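Local coordinates for protein putative MAR1 (Leishmania donovani, PDB 1X9G) that is of unknown function, was provisionally named a ribonuclease, and belongs to the isochorismatase superfamily, whose members are mostly hydrolases, at residues A[48-53]-A[60-65]. Residues are numbered along the deposited sequence; the frame is centred on the assembly and turned at random.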
# COMPACT_ATOMS: atom_id res chain seq x y z
N ARG A 48 14.28 -12.91 21.36
CA ARG A 48 13.32 -13.93 20.84
C ARG A 48 13.86 -14.86 19.76
O ARG A 48 13.73 -16.08 19.88
CB ARG A 48 11.99 -13.31 20.37
CG ARG A 48 11.01 -14.34 19.74
CD ARG A 48 9.59 -13.74 19.42
NE ARG A 48 8.71 -13.77 20.60
CZ ARG A 48 7.56 -13.09 20.73
NH1 ARG A 48 7.10 -12.33 19.73
NH2 ARG A 48 6.86 -13.19 21.85
N LEU A 49 14.45 -14.29 18.72
CA LEU A 49 15.08 -15.07 17.62
C LEU A 49 16.37 -15.76 18.07
O LEU A 49 16.86 -16.67 17.37
CB LEU A 49 15.35 -14.16 16.40
CG LEU A 49 14.19 -13.78 15.45
CD1 LEU A 49 13.51 -15.00 14.82
CD2 LEU A 49 13.15 -12.99 16.16
N ALA A 50 16.93 -15.30 19.19
CA ALA A 50 18.19 -15.85 19.70
C ALA A 50 17.85 -17.16 20.32
O ALA A 50 18.45 -18.17 19.96
CB ALA A 50 18.86 -14.91 20.73
N ARG A 51 16.84 -17.15 21.20
CA ARG A 51 16.36 -18.35 21.88
C ARG A 51 15.77 -19.35 20.90
O ARG A 51 15.95 -20.57 21.07
CB ARG A 51 15.33 -17.99 22.96
CG ARG A 51 15.79 -16.90 23.98
CD ARG A 51 16.92 -17.35 24.88
NE ARG A 51 18.23 -17.39 24.24
CZ ARG A 51 18.98 -16.32 23.98
NH1 ARG A 51 18.49 -15.09 24.24
NH2 ARG A 51 20.19 -16.45 23.42
N LEU A 52 15.07 -18.85 19.89
CA LEU A 52 14.54 -19.68 18.82
C LEU A 52 15.63 -20.48 18.08
O LEU A 52 15.44 -21.66 17.77
CB LEU A 52 13.72 -18.84 17.81
CG LEU A 52 13.18 -19.66 16.63
CD1 LEU A 52 12.28 -20.70 17.24
CD2 LEU A 52 12.45 -18.86 15.53
N HIS A 53 16.73 -19.81 17.75
CA HIS A 53 17.81 -20.44 17.00
C HIS A 53 18.47 -21.56 17.83
O HIS A 53 18.82 -22.61 17.28
CB HIS A 53 18.83 -19.39 16.54
CG HIS A 53 20.25 -19.88 16.49
ND1 HIS A 53 20.71 -20.73 15.51
CD2 HIS A 53 21.31 -19.60 17.29
CE1 HIS A 53 22.00 -20.97 15.71
NE2 HIS A 53 22.38 -20.30 16.79
N THR A 60 19.68 -23.16 11.49
CA THR A 60 19.70 -21.72 11.57
C THR A 60 21.03 -21.22 12.11
O THR A 60 21.51 -21.72 13.13
CB THR A 60 18.56 -21.18 12.47
OG1 THR A 60 18.79 -21.57 13.82
CG2 THR A 60 17.22 -21.70 12.05
N LYS A 61 21.64 -20.27 11.42
CA LYS A 61 22.77 -19.49 11.93
C LYS A 61 22.27 -18.18 12.56
O LYS A 61 21.16 -17.70 12.24
CB LYS A 61 23.75 -19.16 10.80
CG LYS A 61 24.05 -20.37 9.90
CD LYS A 61 24.91 -19.75 8.61
CE LYS A 61 25.19 -21.26 7.80
NZ LYS A 61 26.01 -20.86 6.57
N TYR A 62 23.10 -17.58 13.41
CA TYR A 62 22.75 -16.30 14.02
C TYR A 62 23.92 -15.32 13.86
O TYR A 62 25.07 -15.66 14.17
CB TYR A 62 22.39 -16.51 15.48
CG TYR A 62 21.66 -15.37 16.13
CD1 TYR A 62 20.28 -15.46 16.38
CD2 TYR A 62 22.34 -14.20 16.52
CE1 TYR A 62 19.60 -14.43 16.98
CE2 TYR A 62 21.67 -13.15 17.13
CZ TYR A 62 20.29 -13.28 17.36
OH TYR A 62 19.62 -12.26 17.98
N ILE A 63 23.64 -14.12 13.38
CA ILE A 63 24.69 -13.21 12.92
C ILE A 63 24.46 -11.79 13.49
O ILE A 63 23.36 -11.25 13.44
CB ILE A 63 24.79 -13.24 11.35
CG1 ILE A 63 25.00 -14.67 10.85
CG2 ILE A 63 25.88 -12.28 10.80
CD1 ILE A 63 24.94 -14.80 9.33
N VAL A 64 25.50 -11.20 14.06
CA VAL A 64 25.44 -9.89 14.68
C VAL A 64 26.44 -9.09 13.89
O VAL A 64 27.59 -9.50 13.75
CB VAL A 64 25.91 -9.95 16.15
CG1 VAL A 64 25.95 -8.59 16.80
CG2 VAL A 64 25.04 -10.94 16.97
N THR A 65 26.01 -7.96 13.33
CA THR A 65 26.96 -6.99 12.80
C THR A 65 27.01 -5.81 13.76
O THR A 65 25.96 -5.40 14.31
CB THR A 65 26.58 -6.48 11.39
OG1 THR A 65 25.39 -5.71 11.51
CG2 THR A 65 26.31 -7.59 10.44
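His-53 and Tyr-62 carry most of this contact, where helix 39-55 of a beta-alpha-beta crossover packs on strand 60-67 of the parallel sheet in the isochorismatase fold. Segments 48-53 and 60-65 run roughly antiparallel (145° between their directions), the axes of the two short segments 9.0 Å apart at closest approach.

The polar link lies where the chain comes back from helix to strand. His-53 ND1 and Thr-60 OG1 share a hydrogen bond of 2.7 Å, nearly straight at 161°, with OG1 in the plane of the imidazole at its edge. Thr-60 OG1 also bonds to Val-56 O in the connection, and His-53 NE2 reaches Thr-84 OG1, so both ring nitrogens have partners, which probably restrict rotation of the ring.

Over one face of that imidazole sits Tyr-62 CB, a CH-pi contact 4.0 Å from the ring centroid and displaced toward the rim. With CG anti to its backbone N (chi1 -164°), the phenol reaches the helix, and its OH bonds to Ala-46 O.

Against the helix backbone, Tyr-62 CE1 packs 3.4 Å from Ala-50 CA. Ala-50 CB is 3.9 Å from the same CE1, while Leu-49 O lies at the ring's edge, 3.6 Å from Tyr-62 CE1.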